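Local structure of Mgp-operon protein 3 (Mycoplasma pneumoniae, 6RJ1) at residues 44-49 and 456-461; 52-57 and 113-118; 462-467 and 478-483; 550-555 and 697-702; 781-786 and 852-857. The protein probably helps the bacterium to attach to host cells, as an extracellular adhesin associated with sugar binding. All coordinates share one frame; numbering follows the deposited sequence.

Interactions 1, 2 and 3 share one mixed sheet, with centres 8 to 11 Å apart. Interaction 2 pairs 52-59, the neighbour of 40-48, with 114-121; interaction 3 pairs 464-468, the neighbour of 457-461, with 477-482; and interaction 1 joins the outermost strands 40-48 and 457-461 through side chains. Along the chain, interaction 2 is nested within the loop closed by interaction 1, and interactions 3, 4 and 5 follow in series. Interaction 4 belongs to a second sheet, its centre about 13 Å from that of interaction 3, and Leu782 of interaction 5 packs against its strand 550-555. Contacts within sheets (2, 3, 4) and between sheets (5) are consistent with a beta-propeller whose blades converge on a central region.

Interaction 1: residues 44-49 and 456-461; sequences DWKRVG and AQLAYL
Asp44 and Lys46 reach from strand 44-48 to the backbone of Leu458, and they carry the polar half of this contact. With CG anti to the backbone N (chi1 -165°), the Asp44 carboxylate turns to the facing strand, where OD2 accepts a nearly straight hydrogen bond from Leu458 N at 2.9 Å. The amide meets this oxygen on its anti side, somewhat out of the carboxylate plane. Lys46 NZ donates to Leu458 O at 2.8 Å, nearly along the C=O axis, so both polar groups of one residue's backbone are gripped by side chains.

The apolar half begins with Lys46 CG, which lies 3.6 Å from Leu458 CD1 as the two side chains slide past each other in opposite directions. Farther on, Val48 crosses Tyr460 at about a right angle: CG1 sits 3.6 Å from Tyr460 CD1, and CG2 touches Tyr460 CB at 3.7 Å. The Tyr460 hydroxyl is hydrogen-bonded to Glu483 and Lys52.

The strands run at 20° to each other with axes 6.5 Å apart, joined by side chains and not by main-chain pairing, an arrangement consistent with the inner strands of adjoining blades of a beta-propeller. Each is hydrogen-bonded on its other flank, 44-48 to strand 52-59 and 457-461 to strand 464-468.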
# COMPACT_ATOMS: atom_id res chain seq x y z
N ASP A 44 6.79 3.50 -15.90
CA ASP A 44 7.86 2.58 -15.51
C ASP A 44 8.43 1.94 -16.75
O ASP A 44 7.75 1.89 -17.78
CB ASP A 44 7.33 1.49 -14.54
CG ASP A 44 8.38 0.68 -13.78
OD1 ASP A 44 9.60 1.00 -13.92
OD2 ASP A 44 8.00 -0.25 -13.04
N TRP A 45 9.66 1.46 -16.67
CA TRP A 45 10.36 0.81 -17.78
C TRP A 45 11.47 -0.08 -17.22
O TRP A 45 12.02 0.21 -16.16
CB TRP A 45 10.94 1.86 -18.76
CG TRP A 45 11.86 2.84 -18.11
CD1 TRP A 45 11.52 3.94 -17.37
CD2 TRP A 45 13.29 2.76 -18.07
NE1 TRP A 45 12.66 4.57 -16.90
CE2 TRP A 45 13.76 3.85 -17.30
CE3 TRP A 45 14.23 1.87 -18.61
CZ2 TRP A 45 15.12 4.10 -17.10
CZ3 TRP A 45 15.58 2.11 -18.40
CH2 TRP A 45 16.01 3.21 -17.65
N LYS A 46 11.79 -1.16 -17.94
CA LYS A 46 12.83 -2.10 -17.54
C LYS A 46 13.61 -2.55 -18.78
O LYS A 46 13.00 -2.84 -19.82
CB LYS A 46 12.25 -3.33 -16.80
CG LYS A 46 11.48 -3.05 -15.50
CD LYS A 46 12.34 -2.69 -14.29
CE LYS A 46 11.51 -2.09 -13.17
NZ LYS A 46 10.78 -3.11 -12.35
N ARG A 47 14.94 -2.60 -18.68
CA ARG A 47 15.79 -3.11 -19.75
C ARG A 47 15.86 -4.63 -19.49
O ARG A 47 16.15 -5.04 -18.36
CB ARG A 47 17.19 -2.48 -19.66
CG ARG A 47 17.66 -1.75 -20.89
CD ARG A 47 19.19 -1.72 -20.87
NE ARG A 47 19.86 -1.94 -22.16
CZ ARG A 47 19.72 -3.01 -22.94
NH1 ARG A 47 20.42 -3.12 -24.06
NH2 ARG A 47 18.85 -3.97 -22.62
N VAL A 48 15.51 -5.44 -20.49
CA VAL A 48 15.50 -6.90 -20.36
C VAL A 48 16.63 -7.50 -21.19
O VAL A 48 16.57 -7.50 -22.43
CB VAL A 48 14.11 -7.52 -20.67
CG1 VAL A 48 14.15 -9.05 -20.61
CG2 VAL A 48 13.04 -6.99 -19.72
N GLY A 49 17.66 -7.98 -20.51
CA GLY A 49 18.84 -8.53 -21.15
C GLY A 49 19.56 -7.42 -21.89
O GLY A 49 19.72 -6.32 -21.35
N ALA A 456 0.92 1.19 -12.58
CA ALA A 456 2.03 1.96 -12.05
C ALA A 456 3.43 1.31 -12.12
O ALA A 456 4.41 2.02 -12.37
CB ALA A 456 1.73 2.37 -10.61
N GLN A 457 3.53 -0.00 -11.83
CA GLN A 457 4.84 -0.68 -11.78
C GLN A 457 4.84 -1.98 -12.56
O GLN A 457 3.87 -2.74 -12.47
CB GLN A 457 5.23 -0.97 -10.32
CG GLN A 457 5.18 0.22 -9.37
CD GLN A 457 5.58 -0.18 -7.98
OE1 GLN A 457 6.77 -0.37 -7.70
NE2 GLN A 457 4.61 -0.30 -7.09
N LEU A 458 5.94 -2.29 -13.27
CA LEU A 458 6.03 -3.53 -14.03
C LEU A 458 7.28 -4.38 -13.74
O LEU A 458 8.23 -3.92 -13.09
CB LEU A 458 5.86 -3.33 -15.57
CG LEU A 458 6.85 -2.47 -16.38
CD1 LEU A 458 8.12 -3.19 -16.65
CD2 LEU A 458 6.31 -2.24 -17.75
N ALA A 459 7.26 -5.63 -14.24
CA ALA A 459 8.30 -6.64 -14.15
C ALA A 459 8.13 -7.62 -15.30
O ALA A 459 7.00 -7.96 -15.65
CB ALA A 459 8.22 -7.37 -12.82
N TYR A 460 9.26 -8.05 -15.89
CA TYR A 460 9.26 -9.02 -16.98
C TYR A 460 9.92 -10.31 -16.50
O TYR A 460 11.01 -10.27 -15.94
CB TYR A 460 9.97 -8.46 -18.23
CG TYR A 460 10.06 -9.44 -19.38
CD1 TYR A 460 11.07 -10.39 -19.43
CD2 TYR A 460 9.14 -9.41 -20.42
CE1 TYR A 460 11.16 -11.30 -20.48
CE2 TYR A 460 9.22 -10.32 -21.48
CZ TYR A 460 10.24 -11.26 -21.51
OH TYR A 460 10.34 -12.16 -22.54
N LEU A 461 9.25 -11.44 -16.72
CA LEU A 461 9.75 -12.76 -16.35
C LEU A 461 9.38 -13.82 -17.39
O LEU A 461 8.24 -14.31 -17.40
CB LEU A 461 9.26 -13.17 -14.94
CG LEU A 461 9.90 -14.44 -14.33
CD1 LEU A 461 11.32 -14.18 -13.87
CD2 LEU A 461 9.07 -14.99 -13.18

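Interaction 2: residues 52-57 and 113-118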
# COMPACT_ATOMS: atom_id res chain seq x y z
N LYS A 52 16.24 -6.21 -25.40
CA LYS A 52 14.86 -5.85 -25.06
C LYS A 52 14.70 -4.69 -24.07
O LYS A 52 15.50 -4.54 -23.14
CB LYS A 52 14.12 -7.10 -24.54
CG LYS A 52 12.59 -7.00 -24.45
CD LYS A 52 11.89 -8.22 -25.04
CE LYS A 52 11.97 -9.45 -24.16
NZ LYS A 52 11.71 -10.68 -24.94
N LEU A 53 13.65 -3.89 -24.28
CA LEU A 53 13.24 -2.78 -23.43
C LEU A 53 11.72 -2.80 -23.32
O LEU A 53 11.02 -2.72 -24.33
CB LEU A 53 13.77 -1.43 -23.95
CG LEU A 53 13.39 -0.19 -23.14
CD1 LEU A 53 14.21 -0.09 -21.85
CD2 LEU A 53 13.57 1.05 -23.97
N VAL A 54 11.23 -2.94 -22.09
CA VAL A 54 9.81 -2.99 -21.76
C VAL A 54 9.41 -1.67 -21.08
O VAL A 54 10.12 -1.23 -20.18
CB VAL A 54 9.51 -4.23 -20.87
CG1 VAL A 54 8.03 -4.32 -20.53
CG2 VAL A 54 9.99 -5.52 -21.53
N ALA A 55 8.31 -1.05 -21.53
CA ALA A 55 7.82 0.21 -20.96
C ALA A 55 6.34 0.12 -20.55
O ALA A 55 5.63 -0.74 -21.05
CB ALA A 55 8.03 1.36 -21.95
N LEU A 56 5.91 0.98 -19.62
CA LEU A 56 4.53 1.06 -19.12
C LEU A 56 4.04 2.49 -19.29
O LEU A 56 4.66 3.43 -18.79
CB LEU A 56 4.47 0.63 -17.64
CG LEU A 56 3.10 0.62 -16.96
CD1 LEU A 56 2.12 -0.30 -17.68
CD2 LEU A 56 3.22 0.22 -15.51
N VAL A 57 2.94 2.65 -20.02
CA VAL A 57 2.37 3.97 -20.30
C VAL A 57 0.88 4.04 -19.96
O VAL A 57 0.15 3.07 -20.18
CB VAL A 57 2.64 4.45 -21.77
CG1 VAL A 57 4.12 4.77 -22.01
CG2 VAL A 57 2.11 3.45 -22.80
N SER A 113 -4.17 1.69 -20.58
CA SER A 113 -2.74 1.60 -20.35
C SER A 113 -2.10 0.50 -21.20
O SER A 113 -2.76 -0.50 -21.52
CB SER A 113 -2.46 1.36 -18.88
OG SER A 113 -2.99 2.42 -18.10
N TYR A 114 -0.84 0.69 -21.59
CA TYR A 114 -0.13 -0.28 -22.40
C TYR A 114 1.22 -0.63 -21.84
O TYR A 114 1.87 0.19 -21.19
CB TYR A 114 0.06 0.23 -23.84
CG TYR A 114 -1.19 0.19 -24.68
CD1 TYR A 114 -1.54 -0.97 -25.38
CD2 TYR A 114 -2.00 1.31 -24.81
CE1 TYR A 114 -2.69 -1.01 -26.16
CE2 TYR A 114 -3.16 1.27 -25.58
CZ TYR A 114 -3.50 0.11 -26.26
OH TYR A 114 -4.65 0.08 -27.02
N VAL A 115 1.65 -1.87 -22.13
CA VAL A 115 2.98 -2.38 -21.87
C VAL A 115 3.58 -2.39 -23.28
O VAL A 115 3.00 -3.01 -24.18
CB VAL A 115 3.00 -3.77 -21.20
CG1 VAL A 115 4.38 -4.41 -21.30
CG2 VAL A 115 2.57 -3.68 -19.74
N LEU A 116 4.67 -1.63 -23.48
CA LEU A 116 5.32 -1.52 -24.78
C LEU A 116 6.59 -2.33 -24.82
O LEU A 116 7.37 -2.30 -23.86
CB LEU A 116 5.63 -0.05 -25.13
CG LEU A 116 4.59 1.00 -24.77
CD1 LEU A 116 5.15 2.36 -24.91
CD2 LEU A 116 3.35 0.87 -25.61
N ILE A 117 6.80 -3.06 -25.92
CA ILE A 117 7.98 -3.90 -26.13
C ILE A 117 8.81 -3.29 -27.26
O ILE A 117 8.28 -2.99 -28.34
CB ILE A 117 7.59 -5.38 -26.42
CG1 ILE A 117 6.58 -5.95 -25.38
CG2 ILE A 117 8.82 -6.29 -26.58
CD1 ILE A 117 7.02 -6.02 -23.87
N PHE A 118 10.11 -3.11 -26.99
CA PHE A 118 11.07 -2.56 -27.94
C PHE A 118 12.22 -3.53 -28.13
O PHE A 118 12.59 -4.24 -27.19
CB PHE A 118 11.62 -1.22 -27.42
CG PHE A 118 10.62 -0.09 -27.38
CD1 PHE A 118 9.83 0.13 -26.26
CD2 PHE A 118 10.50 0.79 -28.46
CE1 PHE A 118 8.91 1.18 -26.22
CE2 PHE A 118 9.58 1.86 -28.42
CZ PHE A 118 8.80 2.04 -27.30
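Ser113 opens the pairing by bringing its CA to 3.2 Å from Val57 O, a CA-H...O contact, while its OG bonds to Thr455. Tyr114 and Val57 then form a hydrogen-bonded antiparallel pair, with Val57 N 2.9 Å from Tyr114 O. Tyr114 CB touches Val57 CG2, but the ring leads away toward strand 125-135.

Val115 faces Leu56 as a non-hydrogen-bonded pair. Its two methyls divide the work: CG1 lies 3.7 Å from Val54 CG1, and CG2 packs on Leu56 CD1. Leu116 pairs with Ala55 through two 2.8 Å bonds, Ala55 N to Leu116 O and Leu116 N to Ala55 O. Its CG is anti to the carbonyl carbon (chi1 -40°), and beyond it CD1 touches both methyls of Val57, the two side chains crossing at about a right angle.

Ile117 lies beside Val54, pointing the same way, with CD1 3.8 Å from Val54 CG2; its CG2 branch meets Lys52 CD. Phe118 closes the row, its N 2.8 Å from Leu53 O. The same oxygen lies in the plane of the ring at its edge, and Ala55 CB is also near the edge.

Leu53, Ala55, Val57, Tyr114, Leu116 and Phe118 start to one face, where helix 30-33 packs on several of them. Val54, Leu56, Val115 and Ile117 form the other. Regular antiparallel pairing of this kind, between the middle strands of a four-stranded meander, is consistent with a beta-propeller blade.

Interaction 3: residues 462-467 and 478-483; sequences NGQIVV and YWVVGE
Ile465 and Val481 hold the centre of this pairing with two nearly straight backbone bonds, Ile465 N to Val481 O and Val481 N to Ile465 O, both 2.8 Å. Val467 and Trp479 repeat the arrangement, although Val467 N approaches Trp479 O from above the carbonyl plane. Past the end of the strand, Glu483 N donates to Gly463 O at 2.8 Å.

Side chains fill in between these bonds. Val481 CG2 lies against Ile465 CB at 3.8 Å, and Ile465 CD1 reaches on to Glu483 CA. Val467 and Trp479 cross obliquely, CB to CB at 3.9 Å. On the other face, the bent Gln464 side chain brings OE1 to 3.6 Å from Val480 CG1, the same oxygen taking a weak hydrogen bond from Arg708, and Val466 CG1 rests 3.3 Å from Trp479 O.

A second shell positions these groups. Trp479 NE1 bonds to Ala135 O, and Val115 packs on the face of Ile465 and Val467, while helix 701-712 lies against Val466 and Val480. Glu483, with CG anti to the backbone N and an extended chain, forms a salt bridge from OE1 to Lys52, while OE2 turns to Tyr460.

Antiparallel strands joined by a short connection make this a beta hairpin, here supplying the two middle strands of a probable propeller blade.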
# COMPACT_ATOMS: atom_id res chain seq x y z
N ASN A 462 10.35 -14.17 -18.25
CA ASN A 462 10.23 -15.20 -19.27
C ASN A 462 8.92 -15.13 -20.09
O ASN A 462 8.05 -16.00 -19.98
CB ASN A 462 10.42 -16.60 -18.65
CG ASN A 462 11.85 -16.88 -18.23
OD1 ASN A 462 12.33 -16.41 -17.19
ND2 ASN A 462 12.55 -17.66 -19.04
N GLY A 463 8.79 -14.06 -20.89
CA GLY A 463 7.64 -13.83 -21.76
C GLY A 463 6.37 -13.36 -21.06
O GLY A 463 5.34 -13.16 -21.71
N GLN A 464 6.44 -13.19 -19.74
CA GLN A 464 5.31 -12.74 -18.93
C GLN A 464 5.61 -11.38 -18.34
O GLN A 464 6.71 -11.15 -17.83
CB GLN A 464 4.97 -13.74 -17.80
CG GLN A 464 4.67 -15.14 -18.30
CD GLN A 464 3.49 -15.71 -17.58
OE1 GLN A 464 2.34 -15.42 -17.93
NE2 GLN A 464 3.74 -16.52 -16.57
N ILE A 465 4.62 -10.49 -18.40
CA ILE A 465 4.74 -9.15 -17.85
C ILE A 465 3.75 -9.03 -16.71
O ILE A 465 2.57 -9.36 -16.87
CB ILE A 465 4.56 -8.04 -18.92
CG1 ILE A 465 5.61 -8.16 -20.05
CG2 ILE A 465 4.62 -6.65 -18.29
CD1 ILE A 465 5.10 -8.70 -21.32
N VAL A 466 4.24 -8.59 -15.55
CA VAL A 466 3.44 -8.38 -14.35
C VAL A 466 3.35 -6.88 -14.11
O VAL A 466 4.36 -6.20 -14.14
CB VAL A 466 3.98 -9.15 -13.11
CG1 VAL A 466 3.01 -9.06 -11.93
CG2 VAL A 466 4.27 -10.62 -13.45
N VAL A 467 2.13 -6.37 -13.93
CA VAL A 467 1.86 -4.95 -13.67
C VAL A 467 1.10 -4.83 -12.36
O VAL A 467 0.15 -5.57 -12.16
CB VAL A 467 1.13 -4.24 -14.85
CG1 VAL A 467 0.81 -2.77 -14.52
CG2 VAL A 467 1.94 -4.33 -16.14
N TYR A 478 -4.26 -6.64 -10.39
CA TYR A 478 -2.90 -6.67 -10.94
C TYR A 478 -2.89 -7.45 -12.25
O TYR A 478 -3.78 -8.26 -12.48
CB TYR A 478 -1.91 -7.28 -9.93
CG TYR A 478 -2.20 -8.73 -9.58
CD1 TYR A 478 -3.18 -9.06 -8.64
CD2 TYR A 478 -1.48 -9.76 -10.17
CE1 TYR A 478 -3.44 -10.38 -8.32
CE2 TYR A 478 -1.74 -11.09 -9.85
CZ TYR A 478 -2.72 -11.40 -8.92
OH TYR A 478 -2.97 -12.71 -8.59
N TRP A 479 -1.89 -7.23 -13.09
CA TRP A 479 -1.80 -7.91 -14.37
C TRP A 479 -0.70 -8.95 -14.45
O TRP A 479 0.35 -8.78 -13.85
CB TRP A 479 -1.59 -6.90 -15.50
CG TRP A 479 -2.85 -6.25 -15.95
CD1 TRP A 479 -3.69 -6.68 -16.93
CD2 TRP A 479 -3.43 -5.04 -15.42
NE1 TRP A 479 -4.76 -5.82 -17.05
CE2 TRP A 479 -4.61 -4.79 -16.15
CE3 TRP A 479 -3.05 -4.14 -14.41
CZ2 TRP A 479 -5.43 -3.68 -15.90
CZ3 TRP A 479 -3.86 -3.04 -14.16
CH2 TRP A 479 -5.03 -2.82 -14.90
N VAL A 480 -0.97 -10.03 -15.18
CA VAL A 480 -0.05 -11.09 -15.58
C VAL A 480 -0.44 -11.30 -17.06
O VAL A 480 -1.49 -11.88 -17.37
CB VAL A 480 -0.11 -12.41 -14.76
CG1 VAL A 480 0.83 -13.45 -15.36
CG2 VAL A 480 0.24 -12.17 -13.30
N VAL A 481 0.35 -10.71 -17.96
CA VAL A 481 0.08 -10.75 -19.40
C VAL A 481 1.20 -11.42 -20.17
O VAL A 481 2.36 -11.38 -19.74
CB VAL A 481 -0.27 -9.35 -19.99
CG1 VAL A 481 -1.61 -8.84 -19.47
CG2 VAL A 481 0.83 -8.33 -19.72
N GLY A 482 0.86 -12.02 -21.30
CA GLY A 482 1.83 -12.63 -22.19
C GLY A 482 2.37 -11.59 -23.13
O GLY A 482 1.64 -10.68 -23.55
N GLU A 483 3.66 -11.69 -23.47
CA GLU A 483 4.34 -10.78 -24.40
C GLU A 483 3.67 -10.91 -25.78
O GLU A 483 3.42 -9.90 -26.45
CB GLU A 483 5.82 -11.16 -24.47
CG GLU A 483 6.72 -10.07 -25.00
CD GLU A 483 8.19 -10.44 -25.13
OE1 GLU A 483 8.95 -9.63 -25.72
OE2 GLU A 483 8.58 -11.54 -24.66

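Interaction 4: residues 550-555 and 697-702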
# COMPACT_ATOMS: atom_id res chain seq x y z
N LEU A 550 9.45 -13.99 -9.21
CA LEU A 550 8.98 -12.65 -8.91
C LEU A 550 8.93 -12.44 -7.40
O LEU A 550 8.41 -13.28 -6.66
CB LEU A 550 7.59 -12.38 -9.54
CG LEU A 550 6.98 -11.00 -9.24
CD1 LEU A 550 7.48 -9.95 -10.22
CD2 LEU A 550 5.47 -11.05 -9.21
N VAL A 551 9.46 -11.32 -6.94
CA VAL A 551 9.45 -10.93 -5.55
C VAL A 551 8.63 -9.63 -5.45
O VAL A 551 8.74 -8.76 -6.31
CB VAL A 551 10.91 -10.80 -5.03
CG1 VAL A 551 10.96 -10.04 -3.71
CG2 VAL A 551 11.54 -12.18 -4.86
N PHE A 552 7.77 -9.54 -4.43
CA PHE A 552 6.93 -8.36 -4.21
C PHE A 552 6.79 -8.07 -2.71
O PHE A 552 7.04 -8.93 -1.86
CB PHE A 552 5.55 -8.52 -4.89
CG PHE A 552 4.56 -9.31 -4.08
CD1 PHE A 552 4.59 -10.71 -4.07
CD2 PHE A 552 3.61 -8.67 -3.29
CE1 PHE A 552 3.69 -11.45 -3.29
CE2 PHE A 552 2.72 -9.41 -2.50
CZ PHE A 552 2.77 -10.79 -2.51
N ALA A 553 6.35 -6.84 -2.41
CA ALA A 553 6.08 -6.33 -1.06
C ALA A 553 5.05 -5.24 -1.18
O ALA A 553 5.07 -4.45 -2.14
CB ALA A 553 7.34 -5.81 -0.40
N ALA A 554 4.13 -5.21 -0.22
CA ALA A 554 3.03 -4.25 -0.18
C ALA A 554 2.51 -4.12 1.23
O ALA A 554 2.72 -5.01 2.06
CB ALA A 554 1.91 -4.74 -1.09
N PHE A 555 1.82 -3.03 1.51
CA PHE A 555 1.14 -2.88 2.79
C PHE A 555 -0.29 -3.29 2.52
O PHE A 555 -0.83 -2.97 1.46
CB PHE A 555 1.18 -1.43 3.29
CG PHE A 555 2.30 -1.18 4.26
CD1 PHE A 555 2.20 -1.59 5.59
CD2 PHE A 555 3.46 -0.54 3.84
CE1 PHE A 555 3.26 -1.37 6.47
CE2 PHE A 555 4.51 -0.31 4.73
CZ PHE A 555 4.40 -0.74 6.04
N GLY A 697 6.53 -11.60 -0.43
CA GLY A 697 6.68 -12.97 -0.90
C GLY A 697 7.40 -13.15 -2.22
O GLY A 697 7.71 -12.18 -2.91
N ILE A 698 7.68 -14.42 -2.53
CA ILE A 698 8.30 -14.90 -3.75
C ILE A 698 7.24 -15.74 -4.50
O ILE A 698 6.53 -16.53 -3.87
CB ILE A 698 9.64 -15.66 -3.49
CG1 ILE A 698 10.39 -15.96 -4.81
CG2 ILE A 698 9.46 -16.93 -2.60
CD1 ILE A 698 11.83 -16.40 -4.64
N VAL A 699 7.10 -15.52 -5.81
CA VAL A 699 6.10 -16.21 -6.62
C VAL A 699 6.73 -16.76 -7.91
O VAL A 699 7.47 -16.04 -8.60
CB VAL A 699 4.80 -15.35 -6.83
CG1 VAL A 699 5.04 -13.85 -6.61
CG2 VAL A 699 4.12 -15.60 -8.17
N ASN A 700 6.49 -18.06 -8.19
CA ASN A 700 6.99 -18.78 -9.36
C ASN A 700 6.06 -18.68 -10.57
O ASN A 700 4.91 -18.26 -10.43
CB ASN A 700 7.28 -20.25 -9.01
CG ASN A 700 6.09 -21.02 -8.50
OD1 ASN A 700 5.11 -21.27 -9.20
ND2 ASN A 700 6.16 -21.42 -7.25
N GLU A 701 6.57 -19.12 -11.76
CA GLU A 701 5.86 -19.11 -13.04
C GLU A 701 4.49 -19.79 -13.01
O GLU A 701 3.56 -19.27 -13.63
CB GLU A 701 6.72 -19.69 -14.17
CG GLU A 701 7.75 -18.72 -14.71
CD GLU A 701 7.92 -18.69 -16.22
OE1 GLU A 701 8.28 -19.75 -16.80
OE2 GLU A 701 7.69 -17.62 -16.83
N SER A 702 4.36 -20.95 -12.33
CA SER A 702 3.08 -21.66 -12.24
C SER A 702 2.05 -20.88 -11.40
O SER A 702 0.87 -20.88 -11.74
CB SER A 702 3.26 -23.09 -11.74
OG SER A 702 3.31 -23.19 -10.33
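Phe552 carries CG between the backbone N and the carbonyl carbon (chi1 82°), and its ring lies against Gly697, while Leu550, with CG anti to the backbone N (chi1 178°), runs beside Val699. The setting is an antiparallel strand pair within a mixed sheet, consistent with a blade of a beta-propeller.

Gly697 has no side chain, and the Phe552 ring occupies that side of the sheet: Gly697 N lies 4.0 Å above the ring plane, offset toward the rim. The same two residues exchange backbone bonds, Phe552 N to Gly697 O at 3.0 Å and Gly697 N to Phe552 O at 3.1 Å. Leu550 and Val699 form the other hydrogen-bonded pair, with Val699 N 2.7 Å from Leu550 O.

Val699 CG1 sits between two neighbours, 3.8 Å from Leu550 CD2 and 4.1 Å from Phe552 CD1; the side chains of Phe552 and Val699 cross at about a right angle. On the opposite face Val551 CG2 meets Ile698 CG1 at 4.0 Å, and both residues pack onto strands 799-805 and 808-815 of the next sheet.

After Val699 the chain turns into helix 701-712. Asn700 is its N-cap, its side chain accepting from a backbone N in the first turn, and Asn700 OD1 also receives a hydrogen bond from Ser702 OG at 2.9 Å.

Interaction 5: residues 781-786 and 852-857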
# COMPACT_ATOMS: atom_id res chain seq x y z
N GLY A 781 10.07 1.41 -3.09
CA GLY A 781 11.32 0.98 -3.69
C GLY A 781 11.75 -0.44 -3.46
O GLY A 781 12.90 -0.66 -3.07
N LEU A 782 10.88 -1.42 -3.74
CA LEU A 782 11.31 -2.81 -3.60
C LEU A 782 12.31 -3.15 -4.72
O LEU A 782 12.02 -2.92 -5.90
CB LEU A 782 10.16 -3.82 -3.58
CG LEU A 782 10.63 -5.26 -3.39
CD1 LEU A 782 10.54 -5.69 -1.95
CD2 LEU A 782 9.92 -6.19 -4.29
N LYS A 783 13.50 -3.64 -4.33
CA LYS A 783 14.54 -4.05 -5.26
C LYS A 783 15.22 -5.29 -4.75
O LYS A 783 15.69 -5.33 -3.61
CB LYS A 783 15.58 -2.94 -5.46
CG LYS A 783 15.76 -2.50 -6.90
CD LYS A 783 16.58 -3.44 -7.75
CE LYS A 783 16.92 -2.81 -9.08
NZ LYS A 783 15.70 -2.45 -9.89
N ALA A 784 15.29 -6.31 -5.60
CA ALA A 784 15.95 -7.57 -5.30
C ALA A 784 17.42 -7.47 -5.68
O ALA A 784 17.80 -6.61 -6.47
CB ALA A 784 15.30 -8.70 -6.07
N GLY A 785 18.23 -8.36 -5.12
CA GLY A 785 19.65 -8.41 -5.40
C GLY A 785 20.32 -9.71 -5.00
O GLY A 785 20.12 -10.18 -3.88
N VAL A 786 21.14 -10.28 -5.91
CA VAL A 786 21.92 -11.51 -5.66
C VAL A 786 23.22 -11.11 -4.97
O VAL A 786 24.00 -10.33 -5.53
CB VAL A 786 22.17 -12.36 -6.94
CG1 VAL A 786 22.96 -13.63 -6.62
CG2 VAL A 786 20.87 -12.71 -7.65
N LYS A 852 12.87 8.57 -7.03
CA LYS A 852 12.85 8.56 -8.49
C LYS A 852 13.50 7.30 -9.05
O LYS A 852 13.06 6.82 -10.10
CB LYS A 852 13.42 9.87 -9.07
CG LYS A 852 14.83 9.82 -9.63
CD LYS A 852 14.84 10.27 -11.08
CE LYS A 852 16.18 10.76 -11.54
NZ LYS A 852 16.07 11.48 -12.84
N ASP A 853 14.48 6.71 -8.34
CA ASP A 853 15.15 5.52 -8.85
C ASP A 853 15.74 4.60 -7.78
O ASP A 853 16.17 5.06 -6.72
CB ASP A 853 16.25 5.94 -9.85
CG ASP A 853 17.09 4.81 -10.38
OD1 ASP A 853 16.57 4.00 -11.20
OD2 ASP A 853 18.26 4.69 -9.95
N VAL A 854 15.74 3.29 -8.07
CA VAL A 854 16.39 2.27 -7.23
C VAL A 854 17.28 1.44 -8.15
O VAL A 854 16.82 0.99 -9.20
CB VAL A 854 15.46 1.37 -6.39
CG1 VAL A 854 16.25 0.69 -5.29
CG2 VAL A 854 14.29 2.14 -5.80
N THR A 855 18.54 1.25 -7.74
CA THR A 855 19.53 0.49 -8.50
C THR A 855 20.26 -0.46 -7.58
O THR A 855 20.55 -0.11 -6.44
CB THR A 855 20.54 1.45 -9.16
OG1 THR A 855 19.84 2.48 -9.86
CG2 THR A 855 21.49 0.75 -10.11
N TYR A 856 20.59 -1.66 -8.08
CA TYR A 856 21.38 -2.65 -7.36
C TYR A 856 22.65 -2.86 -8.16
O TYR A 856 22.58 -3.08 -9.38
CB TYR A 856 20.62 -3.96 -7.16
CG TYR A 856 21.39 -5.01 -6.40
CD1 TYR A 856 21.50 -4.96 -5.02
CD2 TYR A 856 21.99 -6.08 -7.06
CE1 TYR A 856 22.20 -5.94 -4.30
CE2 TYR A 856 22.71 -7.06 -6.36
CZ TYR A 856 22.80 -6.99 -4.98
OH TYR A 856 23.46 -7.97 -4.28
N ILE A 857 23.82 -2.76 -7.50
CA ILE A 857 25.12 -2.97 -8.14
C ILE A 857 25.62 -4.35 -7.77
O ILE A 857 26.03 -4.57 -6.63
CB ILE A 857 26.12 -1.82 -7.83
CG1 ILE A 857 25.56 -0.43 -8.26
CG2 ILE A 857 27.51 -2.10 -8.42
CD1 ILE A 857 25.17 -0.18 -9.79
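Gly781 to Val786 and Val854 to Tyr856 lie on strands running almost parallel, 9° apart, with axes 7.5 Å from each other and no backbone hydrogen bond between them.

Tyr856 dominates the far end. Its CG is anti to the backbone N (chi1 -179°), starting the side chain toward 781-786, and the ring spreads flat over Gly785, whose CA lies 3.5 Å from the ring centroid and only 12° off its normal, a CH-pi contact over the middle of the face. The lack of a side chain at Gly785 is what allows so close a fit. Beyond the ring, Tyr856 OH donates to Val786 O at 2.7 Å, approaching from well above the carbonyl plane. Arg895 also bonds to this hydroxyl.

At the near end Lys783 and Val854 slide past each other in opposite directions, with Lys783 CG 3.6 Å from Val854 CG1. The lysine chain then bends, and CD comes within 4.1 Å of Tyr856 CB. Val854 CG2 rests 3.8 Å from Gly781 CA, another glycine on the facing side.

Strand 779-786 goes on to pair with 799-805, and 851-857 with 862-868, each beginning its own antiparallel sheet. Near-parallel first strands meeting without main-chain pairing, side chains of one against side chains and backbone of the other, are consistent with the inner edges of two successive beta-propeller blades.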